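Local coordinates for Rho guanyl nucleotide exchange factor (Rom2), putative (Aspergillus fumigatus Af293, PDB 5O51), which probably acts, as a whole protein, as a guanine nucleotide exchange factor for Rho-type GTPases, and is represented here by its CNH domain, a beta-propeller, at residues 196-201 with 240-245; 234-239 with 275-280; 265-270 with 296-301. One frame throughout, in Å; residues are numbered along the deposited sequence.

Contact 1. Residues 196-201 with 240-245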
# COMPACT_ATOMS: atom_id res chain seq x y z
N ARG A 196 10.75 5.81 14.96
CA ARG A 196 10.55 5.78 16.42
C ARG A 196 9.25 5.09 16.81
O ARG A 196 9.02 4.78 18.00
CB ARG A 196 10.55 7.20 16.99
CG ARG A 196 11.94 7.83 17.13
CD ARG A 196 11.87 9.14 17.92
NE ARG A 196 10.65 9.90 17.59
CZ ARG A 196 10.55 10.96 16.77
NH1 ARG A 196 11.61 11.49 16.15
NH2 ARG A 196 9.36 11.53 16.59
N GLY A 197 8.38 4.91 15.82
CA GLY A 197 7.11 4.21 15.97
C GLY A 197 6.00 4.90 15.19
O GLY A 197 6.20 5.84 14.39
N PHE A 198 4.80 4.43 15.44
CA PHE A 198 3.62 5.11 14.98
C PHE A 198 3.41 6.46 15.74
O PHE A 198 3.22 6.45 16.96
CB PHE A 198 2.44 4.16 15.17
CG PHE A 198 2.34 3.04 14.12
CD1 PHE A 198 2.20 3.33 12.76
CD2 PHE A 198 2.30 1.69 14.52
CE1 PHE A 198 2.06 2.30 11.85
CE2 PHE A 198 2.13 0.65 13.60
CZ PHE A 198 2.02 0.96 12.26
N GLU A 199 3.45 7.59 15.04
CA GLU A 199 3.22 8.90 15.67
C GLU A 199 1.98 9.55 15.06
O GLU A 199 1.88 9.76 13.85
CB GLU A 199 4.45 9.83 15.54
CG GLU A 199 5.81 9.23 15.96
CD GLU A 199 6.11 9.19 17.46
OE1 GLU A 199 5.57 10.01 18.24
OE2 GLU A 199 6.94 8.34 17.88
N VAL A 200 1.04 9.89 15.92
CA VAL A 200 -0.26 10.43 15.52
C VAL A 200 -0.16 11.95 15.39
O VAL A 200 0.42 12.61 16.24
CB VAL A 200 -1.31 10.03 16.55
CG1 VAL A 200 -2.70 10.48 16.15
CG2 VAL A 200 -1.27 8.52 16.74
N VAL A 201 -0.71 12.50 14.30
CA VAL A 201 -0.52 13.90 13.88
C VAL A 201 -1.87 14.49 13.51
O VAL A 201 -2.63 13.90 12.74
CB VAL A 201 0.47 14.01 12.70
CG1 VAL A 201 0.25 15.27 11.85
CG2 VAL A 201 1.89 13.99 13.25
N PHE A 240 -7.09 -2.07 17.64
CA PHE A 240 -6.26 -2.00 16.42
C PHE A 240 -5.19 -3.07 16.40
O PHE A 240 -4.52 -3.29 17.42
CB PHE A 240 -5.57 -0.68 16.40
CG PHE A 240 -6.50 0.48 16.33
CD1 PHE A 240 -7.14 0.96 17.48
CD2 PHE A 240 -6.74 1.13 15.13
CE1 PHE A 240 -8.00 2.06 17.43
CE2 PHE A 240 -7.59 2.24 15.07
CZ PHE A 240 -8.22 2.70 16.22
N LEU A 241 -5.05 -3.74 15.27
CA LEU A 241 -3.94 -4.64 15.01
C LEU A 241 -2.82 -3.86 14.40
O LEU A 241 -3.02 -3.28 13.31
CB LEU A 241 -4.32 -5.77 14.08
CG LEU A 241 -3.16 -6.74 13.65
CD1 LEU A 241 -2.61 -7.47 14.86
CD2 LEU A 241 -3.66 -7.75 12.66
N LEU A 242 -1.68 -3.81 15.09
CA LEU A 242 -0.49 -3.08 14.68
C LEU A 242 0.54 -4.05 14.12
O LEU A 242 0.85 -5.07 14.76
CB LEU A 242 0.07 -2.35 15.88
CG LEU A 242 -0.84 -1.24 16.50
CD1 LEU A 242 -0.06 -0.61 17.66
CD2 LEU A 242 -1.16 -0.09 15.56
N ASN A 243 1.05 -3.74 12.93
CA ASN A 243 1.95 -4.64 12.18
C ASN A 243 3.25 -3.89 11.83
O ASN A 243 3.25 -2.86 11.12
CB ASN A 243 1.31 -5.19 10.89
CG ASN A 243 0.02 -5.96 11.15
OD1 ASN A 243 -0.00 -7.11 11.61
ND2 ASN A 243 -1.09 -5.33 10.80
N TYR A 244 4.33 -4.38 12.39
CA TYR A 244 5.68 -3.88 12.12
C TYR A 244 6.53 -5.02 11.50
O TYR A 244 6.15 -6.21 11.54
CB TYR A 244 6.35 -3.42 13.39
CG TYR A 244 5.63 -2.48 14.40
CD1 TYR A 244 4.52 -2.88 15.07
CD2 TYR A 244 6.19 -1.26 14.75
CE1 TYR A 244 3.91 -2.07 16.00
CE2 TYR A 244 5.60 -0.42 15.68
CZ TYR A 244 4.46 -0.86 16.34
OH TYR A 244 3.80 -0.10 17.32
N SER A 245 7.69 -4.67 10.92
CA SER A 245 8.52 -5.68 10.28
C SER A 245 8.91 -6.77 11.28
O SER A 245 9.12 -7.89 10.88
CB SER A 245 9.76 -5.10 9.60
OG SER A 245 10.62 -4.51 10.59
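F198 turns its ring edge against the face of Y244, an edge-to-face aromatic pair with the ring centroids 5.1 Å apart and the planes inclined at 60°. The touching edge is the CD2–CE2 side of F198: CE2 stands over the Y244 ring, displaced toward its rim, and CD2 comes within 3.8 Å of Y244 CZ. The tyrosine hydroxyl in turn lies beside the F198 edge, near the plane of that ring, with OH 3.6 Å from F198 CD2. With CG of Y244 anti to the carbonyl carbon (chi1 -49°), the outer end of the ring comes nearer to F198 than the start of its side chain does. The two strands belong to successive blades of the propeller, 197-202 to one four-stranded antiparallel sheet and 239-244 to the next, and F198 bridges the seam between them, an instance of neighbouring blades packing through buried side chains. The axes of the short segments 197-201 and 240-244 come within 9.6 Å, their directions 128° apart, a separation filled by side chains. L242 adds an aliphatic contact, sliding past F198 in the opposite direction until its CD2 lies 3.9 Å from F198 CE2. P230 and I233 of strand 230-236 also touch the phenylalanine, while F247 makes a second edge-to-face pair with Y244.

Contact 2. Residues 234-239 with 275-280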
# COMPACT_ATOMS: atom_id res chain seq x y z
N GLU A 234 -4.63 -1.87 11.31
CA GLU A 234 -5.95 -2.37 10.93
C GLU A 234 -6.91 -2.31 12.12
O GLU A 234 -6.60 -2.81 13.21
CB GLU A 234 -5.79 -3.81 10.46
CG GLU A 234 -7.06 -4.41 9.90
CD GLU A 234 -7.12 -4.59 8.37
OE1 GLU A 234 -6.20 -4.21 7.58
OE2 GLU A 234 -8.16 -5.16 7.99
N ARG A 235 -8.10 -1.77 11.90
CA ARG A 235 -9.15 -1.70 12.93
C ARG A 235 -9.83 -3.05 13.03
O ARG A 235 -10.15 -3.66 12.03
CB ARG A 235 -10.13 -0.61 12.53
CG ARG A 235 -11.25 -0.35 13.52
CD ARG A 235 -11.75 1.10 13.43
NE ARG A 235 -12.62 1.47 14.55
CZ ARG A 235 -12.24 1.55 15.84
NH1 ARG A 235 -11.00 1.26 16.24
NH2 ARG A 235 -13.13 1.90 16.76
N MET A 236 -10.03 -3.57 14.24
CA MET A 236 -10.95 -4.74 14.43
C MET A 236 -11.79 -4.57 15.70
O MET A 236 -11.26 -4.62 16.81
CB MET A 236 -10.17 -6.05 14.49
CG MET A 236 -9.00 -6.15 13.50
SD MET A 236 -8.17 -7.74 13.57
CE MET A 236 -9.45 -8.90 13.06
N ASN A 237 -13.10 -4.31 15.55
CA ASN A 237 -13.96 -3.90 16.68
C ASN A 237 -13.43 -2.55 17.17
O ASN A 237 -13.04 -1.71 16.34
CB ASN A 237 -13.93 -4.94 17.82
CG ASN A 237 -13.98 -6.36 17.31
OD1 ASN A 237 -13.20 -7.23 17.76
ND2 ASN A 237 -14.89 -6.61 16.35
N GLY A 238 -13.33 -2.35 18.48
CA GLY A 238 -12.55 -1.21 19.00
C GLY A 238 -11.12 -1.51 19.42
O GLY A 238 -10.60 -0.81 20.29
N GLU A 239 -10.49 -2.55 18.85
CA GLU A 239 -9.03 -2.78 18.98
C GLU A 239 -8.36 -2.47 17.62
O GLU A 239 -8.97 -2.64 16.58
CB GLU A 239 -8.72 -4.24 19.39
CG GLU A 239 -9.52 -4.84 20.56
CD GLU A 239 -9.34 -6.37 20.73
OE1 GLU A 239 -9.16 -7.13 19.74
OE2 GLU A 239 -9.39 -6.82 21.90
N LEU A 275 -5.05 -8.55 5.75
CA LEU A 275 -5.97 -9.32 6.60
C LEU A 275 -7.12 -9.94 5.79
O LEU A 275 -7.85 -9.24 5.10
CB LEU A 275 -6.44 -8.43 7.74
CG LEU A 275 -7.44 -9.00 8.75
CD1 LEU A 275 -7.01 -10.34 9.38
CD2 LEU A 275 -7.70 -7.96 9.83
N SER A 276 -7.25 -11.26 5.83
CA SER A 276 -8.41 -11.97 5.27
C SER A 276 -8.92 -13.00 6.29
O SER A 276 -8.57 -14.20 6.24
CB SER A 276 -8.05 -12.61 3.95
OG SER A 276 -9.20 -13.11 3.35
N TYR A 277 -9.74 -12.53 7.21
CA TYR A 277 -10.21 -13.30 8.41
C TYR A 277 -10.51 -14.76 8.07
O TYR A 277 -11.11 -15.00 7.04
CB TYR A 277 -11.41 -12.62 9.12
CG TYR A 277 -11.56 -13.09 10.58
CD1 TYR A 277 -12.13 -14.34 10.87
CD2 TYR A 277 -11.12 -12.29 11.68
CE1 TYR A 277 -12.24 -14.80 12.17
CE2 TYR A 277 -11.24 -12.77 13.01
CZ TYR A 277 -11.79 -14.04 13.21
OH TYR A 277 -11.96 -14.61 14.45
N PRO A 278 -10.04 -15.75 8.85
CA PRO A 278 -9.27 -15.64 10.09
C PRO A 278 -7.72 -15.56 9.87
O PRO A 278 -6.97 -15.91 10.79
CB PRO A 278 -9.65 -16.95 10.80
CG PRO A 278 -9.73 -17.91 9.69
CD PRO A 278 -10.19 -17.17 8.47
N TYR A 279 -7.25 -15.08 8.71
CA TYR A 279 -5.79 -15.11 8.46
C TYR A 279 -5.14 -13.73 8.42
O TYR A 279 -5.77 -12.75 8.07
CB TYR A 279 -5.47 -15.88 7.21
CG TYR A 279 -6.08 -17.27 7.15
CD1 TYR A 279 -5.64 -18.29 8.00
CD2 TYR A 279 -7.07 -17.58 6.22
CE1 TYR A 279 -6.17 -19.55 7.93
CE2 TYR A 279 -7.62 -18.84 6.14
CZ TYR A 279 -7.16 -19.83 6.99
OH TYR A 279 -7.70 -21.11 6.93
N ILE A 280 -3.87 -13.67 8.83
CA ILE A 280 -3.07 -12.46 8.69
C ILE A 280 -1.88 -12.92 7.87
O ILE A 280 -1.25 -13.97 8.21
CB ILE A 280 -2.75 -11.79 10.04
CG1 ILE A 280 -1.65 -10.72 9.93
CG2 ILE A 280 -2.35 -12.77 11.12
CD1 ILE A 280 -2.17 -9.48 9.25
O HOH W 1 -5.71 -6.03 4.73
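L275 packs its CD2 methyl against two side chains of the facing strand, E234 and M236, and this small cluster is the close part of the contact. The glutamate crosses the leucine obliquely: its CG lies 3.6 Å from L275 CD2, and its carboxylate oxygen OE2 also rests near that methyl and L275 CB, an apolar neighbourhood for one oxygen. The other oxygen turns to polar partners. E234 OE1 is hydrogen-bonded to H232 NE2 and weakly, at 3.4 Å, to a water that accepts a firmer bond of 2.8 Å from L275 N, so the water joins carboxylate and backbone only loosely on the glutamate side. M236 reaches for the leucine tip to tip, its SD 3.8 Å from L275 CD2; the bend at its last torsion (chi3 63°) leaves CE against that same methyl while also bringing it to Y277. There the packing thins. M236 CE meets the edge of the exposed tyrosine ring at Y277 CD2, 4.0 Å away and near the ring plane, and little else joins the segments on this outer side. Beyond M236 the chain reverses through a type II' turn from M236 to E239, whereas Y277 precedes a cis peptide bond to P278 in the opposing hairpin. The contact thus spans two consecutive propeller blades at their first strands, 230-236 and 272-276, with F250 of strand 247-251 also touching M236 and strand 279-284 inserting I280 against L241 and N243 of strand 239-244.

Contact 3. Residues 265-270 with 296-301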
# COMPACT_ATOMS: atom_id res chain seq x y z
N SER A 265 5.89 -12.85 16.36
CA SER A 265 7.18 -12.37 15.88
C SER A 265 7.36 -12.97 14.50
O SER A 265 7.38 -14.21 14.38
CB SER A 265 8.33 -12.83 16.84
OG SER A 265 8.48 -11.87 17.91
N TRP A 266 7.59 -12.15 13.48
CA TRP A 266 7.67 -12.67 12.07
C TRP A 266 9.01 -13.35 11.82
O TRP A 266 10.07 -12.90 12.33
CB TRP A 266 7.36 -11.51 11.08
CG TRP A 266 5.95 -10.95 11.27
CD1 TRP A 266 5.63 -9.80 11.85
CD2 TRP A 266 4.72 -11.60 10.96
NE1 TRP A 266 4.25 -9.65 11.93
CE2 TRP A 266 3.68 -10.76 11.39
CE3 TRP A 266 4.39 -12.85 10.35
CZ2 TRP A 266 2.31 -11.07 11.22
CZ3 TRP A 266 3.03 -13.17 10.15
CH2 TRP A 266 1.99 -12.28 10.60
N GLU A 267 8.98 -14.45 11.08
CA GLU A 267 10.22 -15.13 10.65
C GLU A 267 11.11 -14.33 9.80
O GLU A 267 12.29 -14.42 9.97
CB GLU A 267 9.96 -16.51 10.04
CG GLU A 267 9.20 -17.42 11.05
CD GLU A 267 9.16 -18.87 10.61
OE1 GLU A 267 9.87 -19.26 9.65
OE2 GLU A 267 8.45 -19.62 11.26
N GLY A 268 10.56 -13.50 8.90
CA GLY A 268 11.37 -12.67 7.99
C GLY A 268 11.34 -11.19 8.35
O GLY A 268 11.16 -10.83 9.50
N ASN A 269 11.52 -10.35 7.34
CA ASN A 269 11.40 -8.88 7.46
C ASN A 269 10.29 -8.36 6.54
O ASN A 269 10.55 -7.80 5.50
CB ASN A 269 12.78 -8.22 7.21
CG ASN A 269 13.77 -8.58 8.36
OD1 ASN A 269 13.61 -8.12 9.48
ND2 ASN A 269 14.66 -9.52 8.11
N PRO A 270 9.03 -8.60 6.91
CA PRO A 270 7.92 -8.27 5.98
C PRO A 270 7.85 -6.77 5.69
O PRO A 270 8.13 -5.95 6.56
CB PRO A 270 6.65 -8.80 6.69
CG PRO A 270 7.09 -9.10 8.17
CD PRO A 270 8.57 -9.38 8.07
N SER A 296 -2.80 -17.25 16.79
CA SER A 296 -1.47 -16.70 16.45
C SER A 296 -0.54 -17.74 15.94
O SER A 296 0.59 -17.41 15.57
CB SER A 296 -0.80 -15.89 17.54
OG SER A 296 -0.15 -16.75 18.51
N GLU A 297 -1.04 -18.95 15.77
CA GLU A 297 -0.26 -20.05 15.24
C GLU A 297 0.01 -19.93 13.72
O GLU A 297 -0.81 -19.38 12.96
CB GLU A 297 -0.99 -21.39 15.51
CG GLU A 297 -2.15 -21.65 14.53
CD GLU A 297 -3.26 -22.64 14.97
OE1 GLU A 297 -3.00 -23.86 15.00
OE2 GLU A 297 -4.41 -22.18 15.18
N LEU A 298 1.11 -20.55 13.31
CA LEU A 298 1.57 -20.65 11.95
C LEU A 298 0.67 -21.59 11.16
O LEU A 298 0.50 -22.72 11.55
CB LEU A 298 3.01 -21.19 11.91
CG LEU A 298 3.58 -21.42 10.51
CD1 LEU A 298 3.58 -20.10 9.72
CD2 LEU A 298 4.96 -21.99 10.58
N ILE A 299 0.13 -21.12 10.04
CA ILE A 299 -0.68 -21.96 9.14
C ILE A 299 0.09 -22.41 7.93
O ILE A 299 0.01 -23.58 7.59
CB ILE A 299 -1.92 -21.18 8.66
CG1 ILE A 299 -2.81 -20.80 9.85
CG2 ILE A 299 -2.74 -21.94 7.59
CD1 ILE A 299 -3.59 -21.98 10.42
N HIS A 300 0.78 -21.50 7.22
CA HIS A 300 1.43 -21.84 5.95
C HIS A 300 2.55 -20.83 5.66
O HIS A 300 2.51 -19.65 6.05
CB HIS A 300 0.35 -22.01 4.82
CG HIS A 300 0.87 -22.66 3.57
ND1 HIS A 300 1.67 -23.80 3.59
CD2 HIS A 300 0.77 -22.30 2.26
CE1 HIS A 300 2.01 -24.12 2.35
NE2 HIS A 300 1.49 -23.23 1.53
N ILE A 301 3.64 -21.34 5.10
CA ILE A 301 4.66 -20.51 4.48
C ILE A 301 4.66 -20.80 2.95
O ILE A 301 4.79 -21.97 2.52
CB ILE A 301 6.03 -20.80 5.10
CG1 ILE A 301 6.04 -20.31 6.54
CG2 ILE A 301 7.17 -20.13 4.35
CD1 ILE A 301 7.25 -20.71 7.29
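A sparse surface contact joins the loop between strands 264-265 and 272-276 to strand 298-303, the outermost strand of the following propeller blade; it shows how little may be shared at the periphery of the fold, in contrast to the buried contact between 196-201 and 240-245. Its loop side is E267 alone. The glutamate has CG anti to the carbonyl carbon (chi1 -57°) and runs extended beyond it, which carries the carboxylate out to the strand. It meets I301 at about a right angle, OE1 lying 3.8 Å from the CD1 methyl of I301. The second oxygen makes a more distant approach to L298, with OE2 4.3 Å from L298 CD2. Between these two residues the strand carries a classic beta bulge, I299 and H300 both facing I290 of the neighbouring strand. The loop has firmer ties elsewhere: E267 N is hydrogen-bonded to E289 OE1, and the buried W266 packs on I280 and A282 while its NE1 bonds to S248 OG. Across the contact itself a carboxylate meets only methyl groups, with neither a salt bridge nor a hydrogen bond between the segments, which is consistent with a weak association at the protein surface.

In the fold
The three contacts sample successive depths of one propeller. Contact 1 is buried, whereas contacts 2 and 3 lie at the surface. Contacts 1 and 2 share the sheet containing strands 230-236 and 239-244: one binds it to the preceding blade, the other to the following blade, and L241 N lies 2.7 Å from E234 O in a probable backbone hydrogen bond between them. Contacts 2 and 3 both reach the sheet of 272-276 and 298-303, at its first and last strands, and meet where I280 packs on W266. Chemistry follows position: aromatic and aliphatic in contact 1, apolar with a carboxylate and a weakly shared water in contact 2, carboxylate against methyl in contact 3.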